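Local coordinates for hypothetical protein (Geobacillus stearothermophilus, PDB 1U84) that is of unknown function but folds into a small all-helical domain of the DUF1871 family, at residues G18-F23 with P69-L74; R48-R53 with R77-K82; S56-E59 with P65-F68. All blocks are in the same frame, centred on the assembly; numbering follows the deposited sequence.

The three contacts tie together three of the four helices of this compact chain. Contact 1 joins the end of helix 8-20 to the first turns of helix 68-85, contact 2 joins helix 47-62 to a later part of helix 68-85, and contact 3 joins helix 47-62 to the loop that leads into helix 68-85. Their centres lie about 11 Å (contacts 1 and 2), 9 Å (1 and 3) and 14 Å (2 and 3) apart. Along the chain the segments of contacts 1 and 2 alternate, while both segments of contact 3 fall between those of either. Helix 68-85 is therefore held by two earlier helices, with its lead-in loop fixed as well.

Contact 1 of 3, residues G18-F23 with P69-L74; sequences GAWDPF and PHCLKL
The C-terminal end of helix 8-20 meets the start of helix 68-85 through Trp-20, whose indole fits among His-70, Cys-71 and Leu-74. CG of Trp-20 is anti to the backbone N (chi1 -167°), which swings the ring off its own helix and against helix 68-85. Leu-74 sets CD2 over one face, 3.7 Å from the centroid of the six-membered ring and 19° off its normal, a CH-pi contact. Pro-22 CG lies over the opposite face. The imidazole of His-70 runs nearly parallel to the indole, at 22°, but is slid so far along that the rings barely overlap; Trp-20 CZ2 and His-70 CD2 come to 3.2 Å. Cys-71 SG sits at the indole edge, 4.1 Å from Trp-20 CH2, as a sulfur-aromatic contact. Two waters add polar bridges: one accepts from Trp-20 NE1 at 2.8 Å and donates to His-70 O, while the other donates to Trp-20 O and meets His-70 NE2 at 2.7 Å, in the imidazole plane. A leucine in place of Trp-20 would probably leave the first water without its N-H donor and Leu-74 CD2 without a flat surface to rest on. Beyond the two helices, Tyr-58 of helix 47-62 meets the indole edge-to-face and Ile-54 of that helix also touches it, so the ring is wedged among three helices.

Contact 2 of 3, residues R48-R53 with R77-K82; sequences RTLAAR and RLLELK
Leu-50 of helix 47-62 and Leu-79 of helix 68-85 reach toward each other tip to tip, and this pair carries most of a small, fully buried contact. The methyl CD2 of Leu-50 does all the touching from its side, stopping 3.8 Å from Leu-79 CG and 4.1 Å from Leu-79 CD1. It gets there because chi1 of 178° points the Leu-50 side chain across the gap, and the second torsion leaves CD2, nearly anti to CA, as its foremost atom. Leu-79 answers with the other common leucine shape: its CG is anti to the carbonyl carbon and beside the backbone N (chi1 -73°), so the branch point itself is presented to the incoming methyl. Leu-78, turned much like its neighbour, meets the same methyl with the base of its side chain, CB lying 4.3 Å from Leu-50 CD2. One methyl thus rests against two successive leucines, and the contact is purely apolar. The backbones stay well separated, the nearest CA atoms, those of Leu-50 and Leu-79, being 8.7 Å apart, so the leucine side chains span the whole distance.

Helix 31-41 closes round the same spot, with Val-41 touching both Leu-50 and Leu-78. Close by, the extended side chain of Lys-82 carries NZ to a salt bridge with Glu-45 and a hydrogen bond to Val-41 O. Leucines meeting from different helices in this way form the apolar interior of a small all-helical domain.

Contact 3 of 3, residues S56-E59 with P65-F68; sequences SIYE and PIPF
Ile-66, whose side chain packs on Tyr-58, has its carbonyl O hydrogen-bonded by NE2 of Gln-55, about a turn before Tyr-58 on helix 47-62, and this bond holds the loop backbone to the helix it has just left. The side chain of Ile-66 then does the apolar work. Its CG1 is anti to the carbonyl carbon (chi1 -63°) and the chain runs on extended, carrying CD1 inward until it lies 3.8 Å from Tyr-58 CB. The same methyl is also 3.8 Å from Tyr-58 CD2 and 4.0 Å from Tyr-58 CG, so it nestles at the root of the aromatic side chain, well short of the hydroxyl. The two side chains pass at a slant, and the outer part of the tyrosine leads away from the loop; Ile-17 of helix 8-20 also touches this side chain.

Toward the surface, Glu-59 and Pro-65 make a looser pair. In Glu-59, chi1 of -173° sets CG opposite the backbone N, and the extended chain brings the carboxylate beside the proline. Pro-65 CB sits almost directly above the flat side of that group, 4.1 Å from Glu-59 CD and equally far, 4.2 Å, from Glu-59 OE1 and Glu-59 OE2. This is van der Waals contact between a proline ring and a carboxylate, with no hydrogen bond in it.

Further along, Pro-67 occupies the N-cap position of helix 68-85, and the ring of Phe-68 packs back on Ala-51 and Gln-55 of helix 47-62. The whole is an interhelical connection, in which an extended, proline-rich linker folds against the preceding helix before the next one begins.

Contact 1 of 3, residues G18-F23 with P69-L74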
loop_
_atom_site.group_PDB
_atom_site.type_symbol
_atom_site.label_atom_id
_atom_site.label_comp_id
_atom_site.label_asym_id
_atom_site.label_seq_id
_atom_site.Cartn_x
_atom_site.Cartn_y
_atom_site.Cartn_z
ATOM N N GLY A 18 -4.303 -3.598 -3.876
ATOM C CA GLY A 18 -5.422 -3.376 -4.827
ATOM C C GLY A 18 -6.746 -3.465 -4.086
ATOM O O GLY A 18 -7.662 -2.607 -4.251
ATOM N N ALA A 19 -6.844 -4.494 -3.244
ATOM C CA ALA A 19 -8.087 -4.752 -2.499
ATOM C C ALA A 19 -8.485 -3.651 -1.531
ATOM O O ALA A 19 -9.691 -3.483 -1.226
ATOM C CB ALA A 19 -8.028 -6.093 -1.794
ATOM N N TRP A 20 -7.507 -2.882 -1.059
ATOM C CA TRP A 20 -7.751 -1.706 -0.220
ATOM C C TRP A 20 -8.859 -0.810 -0.816
ATOM O O TRP A 20 -9.775 -0.365 -0.101
ATOM C CB TRP A 20 -6.456 -0.914 -0.067
ATOM C CG TRP A 20 -6.463 0.127 0.995
ATOM C CD1 TRP A 20 -6.939 0.015 2.287
ATOM C CD2 TRP A 20 -5.897 1.415 0.886
ATOM N NE1 TRP A 20 -6.716 1.177 2.974
ATOM C CE2 TRP A 20 -6.049 2.054 2.144
ATOM C CE3 TRP A 20 -5.227 2.097 -0.151
ATOM C CZ2 TRP A 20 -5.600 3.353 2.367
ATOM C CZ3 TRP A 20 -4.776 3.390 0.079
ATOM C CH2 TRP A 20 -4.953 4.003 1.338
ATOM N N ASP A 21 -8.783 -0.602 -2.132
ATOM C CA ASP A 21 -9.856 0.047 -2.913
ATOM C C ASP A 21 -10.515 1.231 -2.168
ATOM O O ASP A 21 -11.740 1.227 -1.897
ATOM C CB ASP A 21 -10.891 -0.995 -3.385
ATOM C CG ASP A 21 -11.866 -0.431 -4.423
ATOM O OD1 ASP A 21 -11.654 0.709 -4.911
ATOM O OD2 ASP A 21 -12.855 -1.138 -4.742
ATOM N N PRO A 22 -9.733 2.266 -1.840
ATOM C CA PRO A 22 -10.231 3.398 -1.049
ATOM C C PRO A 22 -11.318 4.210 -1.730
ATOM O O PRO A 22 -12.072 4.892 -1.046
ATOM C CB PRO A 22 -8.999 4.274 -0.869
ATOM C CG PRO A 22 -8.109 3.897 -2.032
ATOM C CD PRO A 22 -8.296 2.432 -2.161
ATOM N N PHE A 23 -11.428 4.109 -3.054
ATOM C CA PHE A 23 -12.423 4.939 -3.752
ATOM C C PHE A 23 -13.535 4.118 -4.417
ATOM O O PHE A 23 -14.311 4.644 -5.223
ATOM C CB PHE A 23 -11.709 5.872 -4.734
ATOM C CG PHE A 23 -10.771 6.829 -4.063
ATOM C CD1 PHE A 23 -11.239 7.694 -3.069
ATOM C CD2 PHE A 23 -9.414 6.840 -4.385
ATOM C CE1 PHE A 23 -10.362 8.591 -2.423
ATOM C CE2 PHE A 23 -8.524 7.721 -3.737
ATOM C CZ PHE A 23 -9.008 8.582 -2.745
ATOM N N PRO A 69 -4.686 8.287 9.001
ATOM C CA PRO A 69 -4.915 7.032 9.755
ATOM C C PRO A 69 -5.421 5.863 8.891
ATOM O O PRO A 69 -5.146 4.717 9.212
ATOM C CB PRO A 69 -5.946 7.430 10.808
ATOM C CG PRO A 69 -5.744 8.983 10.965
ATOM C CD PRO A 69 -5.477 9.413 9.539
ATOM N N HIS A 70 -6.148 6.156 7.812
ATOM C CA HIS A 70 -6.542 5.104 6.858
ATOM C C HIS A 70 -5.274 4.520 6.179
ATOM O O HIS A 70 -5.149 3.308 6.086
ATOM C CB HIS A 70 -7.532 5.643 5.809
ATOM C CG HIS A 70 -8.334 4.573 5.150
ATOM N ND1 HIS A 70 -9.298 3.857 5.822
ATOM C CD2 HIS A 70 -8.342 4.115 3.878
ATOM C CE1 HIS A 70 -9.856 2.992 4.997
ATOM N NE2 HIS A 70 -9.283 3.116 3.817
ATOM N N CYS A 71 -4.391 5.391 5.677
ATOM C CA CYS A 71 -3.069 4.969 5.154
ATOM C C CYS A 71 -2.287 4.143 6.183
ATOM O O CYS A 71 -1.676 3.133 5.828
ATOM C CB CYS A 71 -2.264 6.171 4.716
ATOM S SG CYS A 71 -3.117 7.091 3.374
ATOM N N LEU A 72 -2.301 4.580 7.445
ATOM C CA LEU A 72 -1.528 3.892 8.485
ATOM C C LEU A 72 -2.002 2.458 8.743
ATOM O O LEU A 72 -1.159 1.582 8.927
ATOM C CB LEU A 72 -1.524 4.721 9.782
ATOM C CG LEU A 72 -0.646 4.232 10.917
ATOM C CD1 LEU A 72 0.821 4.205 10.526
ATOM C CD2 LEU A 72 -0.882 5.168 12.088
ATOM N N LYS A 73 -3.323 2.200 8.742
ATOM C CA LYS A 73 -3.816 0.830 8.897
ATOM C C LYS A 73 -3.294 -0.049 7.774
ATOM O O LYS A 73 -2.816 -1.163 8.011
ATOM C CB LYS A 73 -5.348 0.756 8.976
ATOM C CG LYS A 73 -5.899 1.099 10.334
ATOM C CD LYS A 73 -7.434 1.064 10.284
ATOM C CE LYS A 73 -8.024 1.653 11.572
ATOM N NZ LYS A 73 -9.520 1.505 11.524
ATOM N N LEU A 74 -3.355 0.454 6.543
ATOM C CA LEU A 74 -2.844 -0.322 5.442
ATOM C C LEU A 74 -1.350 -0.582 5.626
ATOM O O LEU A 74 -0.900 -1.705 5.473
ATOM C CB LEU A 74 -3.140 0.348 4.094
ATOM C CG LEU A 74 -2.493 -0.419 2.929
ATOM C CD1 LEU A 74 -3.057 -1.810 2.719
ATOM C CD2 LEU A 74 -2.627 0.387 1.650
HETATM O O HOH W 1 -7.108 1.168 5.705
HETATM O O HOH W 2 -10.340 1.524 1.951
#

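Contact 2 of 3, residues R48-R53 with R77-K82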
loop_
_atom_site.group_PDB
_atom_site.type_symbol
_atom_site.label_atom_id
_atom_site.label_comp_id
_atom_site.label_asym_id
_atom_site.label_seq_id
_atom_site.Cartn_x
_atom_site.Cartn_y
_atom_site.Cartn_z
ATOM N N ARG A 48 4.708 4.400 10.023
ATOM C CA ARG A 48 4.498 5.845 9.754
ATOM C C ARG A 48 5.096 6.299 8.432
ATOM O O ARG A 48 4.469 7.042 7.671
ATOM C CB ARG A 48 5.040 6.739 10.899
ATOM C CG ARG A 48 4.213 6.728 12.168
ATOM C CD ARG A 48 4.967 7.399 13.351
ATOM N NE ARG A 48 4.299 7.116 14.634
ATOM C CZ ARG A 48 3.963 8.040 15.526
ATOM N NH1 ARG A 48 4.264 9.302 15.279
ATOM N NH2 ARG A 48 3.362 7.687 16.672
ATOM N N THR A 49 6.331 5.867 8.186
ATOM C CA THR A 49 7.064 6.203 6.980
ATOM C C THR A 49 6.306 5.656 5.762
ATOM O O THR A 49 6.068 6.377 4.796
ATOM C CB THR A 49 8.504 5.647 7.027
ATOM O OG1 THR A 49 9.196 6.214 8.167
ATOM C CG2 THR A 49 9.245 6.011 5.760
ATOM N N LEU A 50 5.910 4.388 5.841
ATOM C CA LEU A 50 5.192 3.756 4.728
ATOM C C LEU A 50 3.845 4.428 4.491
ATOM O O LEU A 50 3.448 4.634 3.336
ATOM C CB LEU A 50 5.019 2.250 4.958
ATOM C CG LEU A 50 4.242 1.463 3.894
ATOM C CD1 LEU A 50 4.835 1.652 2.507
ATOM C CD2 LEU A 50 4.166 -0.034 4.287
ATOM N N ALA A 51 3.150 4.747 5.581
ATOM C CA ALA A 51 1.827 5.372 5.478
ATOM C C ALA A 51 1.932 6.706 4.739
ATOM O O ALA A 51 1.061 7.057 3.917
ATOM C CB ALA A 51 1.204 5.576 6.860
ATOM N N ALA A 52 2.990 7.482 5.024
ATOM C CA ALA A 52 3.169 8.760 4.346
ATOM C C ALA A 52 3.437 8.558 2.842
ATOM O O ALA A 52 2.914 9.306 2.024
ATOM C CB ALA A 52 4.266 9.558 5.000
ATOM N N ARG A 53 4.185 7.503 2.486
ATOM C CA ARG A 53 4.383 7.191 1.062
ATOM C C ARG A 53 3.052 6.819 0.382
ATOM O O ARG A 53 2.746 7.309 -0.715
ATOM C CB ARG A 53 5.428 6.085 0.826
ATOM C CG ARG A 53 6.889 6.488 1.115
ATOM C CD ARG A 53 7.460 7.495 0.067
ATOM N NE ARG A 53 7.377 6.947 -1.285
ATOM C CZ ARG A 53 6.674 7.490 -2.277
ATOM N NH1 ARG A 53 6.638 6.908 -3.462
ATOM N NH2 ARG A 53 6.015 8.633 -2.093
ATOM N N ARG A 77 -0.697 -3.302 8.069
ATOM C CA ARG A 77 -1.061 -4.630 7.550
ATOM C C ARG A 77 0.013 -5.169 6.598
ATOM O O ARG A 77 0.417 -6.348 6.667
ATOM C CB ARG A 77 -2.423 -4.622 6.868
ATOM C CG ARG A 77 -3.637 -4.226 7.739
ATOM C CD ARG A 77 -3.666 -4.922 9.116
ATOM N NE ARG A 77 -4.695 -4.380 10.017
ATOM C CZ ARG A 77 -4.687 -3.152 10.547
ATOM N NH1 ARG A 77 -3.724 -2.297 10.272
ATOM N NH2 ARG A 77 -5.670 -2.775 11.361
ATOM N N LEU A 78 0.529 -4.286 5.743
ATOM C CA LEU A 78 1.529 -4.700 4.772
ATOM C C LEU A 78 2.837 -5.086 5.449
ATOM O O LEU A 78 3.457 -6.059 5.084
ATOM C CB LEU A 78 1.809 -3.588 3.750
ATOM C CG LEU A 78 0.621 -3.172 2.864
ATOM C CD1 LEU A 78 1.058 -2.009 1.969
ATOM C CD2 LEU A 78 0.082 -4.328 1.980
ATOM N N LEU A 79 3.242 -4.294 6.430
ATOM C CA LEU A 79 4.485 -4.594 7.132
ATOM C C LEU A 79 4.336 -5.836 8.006
ATOM O O LEU A 79 5.313 -6.586 8.170
ATOM C CB LEU A 79 4.934 -3.393 7.976
ATOM C CG LEU A 79 5.477 -2.227 7.136
ATOM C CD1 LEU A 79 5.693 -0.939 7.949
ATOM C CD2 LEU A 79 6.759 -2.606 6.408
ATOM N N GLU A 80 3.126 -6.074 8.534
ATOM C CA GLU A 80 2.855 -7.338 9.268
ATOM C C GLU A 80 3.091 -8.550 8.384
ATOM O O GLU A 80 3.766 -9.518 8.798
ATOM C CB GLU A 80 1.432 -7.393 9.801
ATOM C CG GLU A 80 1.247 -6.543 11.012
ATOM C CD GLU A 80 -0.204 -6.383 11.360
ATOM O OE1 GLU A 80 -1.045 -7.161 10.817
ATOM O OE2 GLU A 80 -0.495 -5.479 12.175
ATOM N N LEU A 81 2.599 -8.484 7.149
ATOM C CA LEU A 81 2.860 -9.568 6.194
ATOM C C LEU A 81 4.333 -9.699 5.822
ATOM O O LEU A 81 4.870 -10.797 5.801
ATOM C CB LEU A 81 2.006 -9.417 4.942
ATOM C CG LEU A 81 2.249 -10.485 3.867
ATOM C CD1 LEU A 81 2.089 -11.899 4.403
ATOM C CD2 LEU A 81 1.355 -10.240 2.673
ATOM N N LYS A 82 4.984 -8.582 5.504
ATOM C CA LYS A 82 6.409 -8.577 5.206
ATOM C C LYS A 82 7.211 -9.215 6.360
ATOM O O LYS A 82 8.113 -10.042 6.138
ATOM C CB LYS A 82 6.886 -7.138 4.934
ATOM C CG LYS A 82 8.366 -6.992 4.539
ATOM C CD LYS A 82 8.797 -5.567 4.807
ATOM C CE LYS A 82 10.098 -5.269 4.118
ATOM N NZ LYS A 82 10.575 -3.934 4.558
#

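Contact 3 of 3, residues S56-E59 with P65-F68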
loop_
_atom_site.group_PDB
_atom_site.type_symbol
_atom_site.label_atom_id
_atom_site.label_comp_id
_atom_site.label_asym_id
_atom_site.label_seq_id
_atom_site.Cartn_x
_atom_site.Cartn_y
_atom_site.Cartn_z
ATOM N N SER A 56 0.984 9.900 -0.254
ATOM C CA SER A 56 1.490 10.691 -1.395
ATOM C C SER A 56 1.184 10.057 -2.745
ATOM O O SER A 56 0.771 10.748 -3.709
ATOM C CB SER A 56 2.993 10.953 -1.243
ATOM O OG SER A 56 3.250 11.636 -0.021
ATOM N N ILE A 57 1.397 8.739 -2.815
ATOM C CA ILE A 57 1.131 7.948 -4.029
ATOM C C ILE A 57 -0.332 8.133 -4.463
ATOM O O ILE A 57 -0.634 8.393 -5.646
ATOM C CB ILE A 57 1.483 6.429 -3.800
ATOM C CG1 ILE A 57 3.010 6.247 -3.738
ATOM C CG2 ILE A 57 0.847 5.582 -4.913
ATOM C CD1 ILE A 57 3.465 4.948 -3.128
ATOM N N TYR A 58 -1.245 8.007 -3.502
ATOM C CA TYR A 58 -2.674 8.040 -3.830
ATOM C C TYR A 58 -3.149 9.465 -4.020
ATOM O O TYR A 58 -4.044 9.684 -4.844
ATOM C CB TYR A 58 -3.523 7.282 -2.779
ATOM C CG TYR A 58 -3.546 5.799 -3.018
ATOM C CD1 TYR A 58 -2.416 5.005 -2.763
ATOM C CD2 TYR A 58 -4.695 5.170 -3.476
ATOM C CE1 TYR A 58 -2.432 3.639 -3.010
ATOM C CE2 TYR A 58 -4.731 3.786 -3.699
ATOM C CZ TYR A 58 -3.578 3.020 -3.464
ATOM O OH TYR A 58 -3.572 1.653 -3.705
ATOM N N GLU A 59 -2.542 10.424 -3.314
ATOM C CA GLU A 59 -2.894 11.829 -3.562
ATOM C C GLU A 59 -2.467 12.245 -4.987
ATOM O O GLU A 59 -3.213 12.948 -5.675
ATOM C CB GLU A 59 -2.291 12.762 -2.531
ATOM C CG GLU A 59 -2.822 14.167 -2.728
ATOM C CD GLU A 59 -2.357 15.127 -1.670
ATOM O OE1 GLU A 59 -1.543 14.728 -0.798
ATOM O OE2 GLU A 59 -2.809 16.298 -1.718
ATOM N N PRO A 65 -6.486 13.652 -0.880
ATOM C CA PRO A 65 -5.679 13.091 0.202
ATOM C C PRO A 65 -6.490 12.094 1.046
ATOM O O PRO A 65 -7.531 12.461 1.621
ATOM C CB PRO A 65 -5.296 14.335 1.018
ATOM C CG PRO A 65 -6.518 15.226 0.876
ATOM C CD PRO A 65 -7.057 14.969 -0.530
ATOM N N ILE A 66 -6.055 10.841 1.084
ATOM C CA ILE A 66 -6.691 9.846 1.925
ATOM C C ILE A 66 -6.239 10.179 3.350
ATOM O O ILE A 66 -5.050 10.437 3.578
ATOM C CB ILE A 66 -6.300 8.392 1.533
ATOM C CG1 ILE A 66 -6.790 8.071 0.115
ATOM C CG2 ILE A 66 -6.814 7.403 2.545
ATOM C CD1 ILE A 66 -6.442 6.690 -0.407
ATOM N N PRO A 67 -7.173 10.195 4.301
ATOM C CA PRO A 67 -6.799 10.460 5.700
ATOM C C PRO A 67 -5.608 9.606 6.133
ATOM O O PRO A 67 -5.598 8.392 5.896
ATOM C CB PRO A 67 -8.035 10.046 6.460
ATOM C CG PRO A 67 -9.141 10.424 5.512
ATOM C CD PRO A 67 -8.617 9.948 4.176
ATOM N N PHE A 68 -4.638 10.250 6.774
ATOM C CA PHE A 68 -3.455 9.552 7.249
ATOM C C PHE A 68 -3.767 8.259 8.016
ATOM O O PHE A 68 -3.117 7.236 7.762
ATOM C CB PHE A 68 -2.520 10.471 8.058
ATOM C CG PHE A 68 -1.190 9.836 8.382
ATOM C CD1 PHE A 68 -0.146 9.914 7.481
ATOM C CD2 PHE A 68 -1.016 9.122 9.582
ATOM C CE1 PHE A 68 1.093 9.315 7.765
ATOM C CE2 PHE A 68 0.204 8.521 9.870
ATOM C CZ PHE A 68 1.257 8.622 8.953
#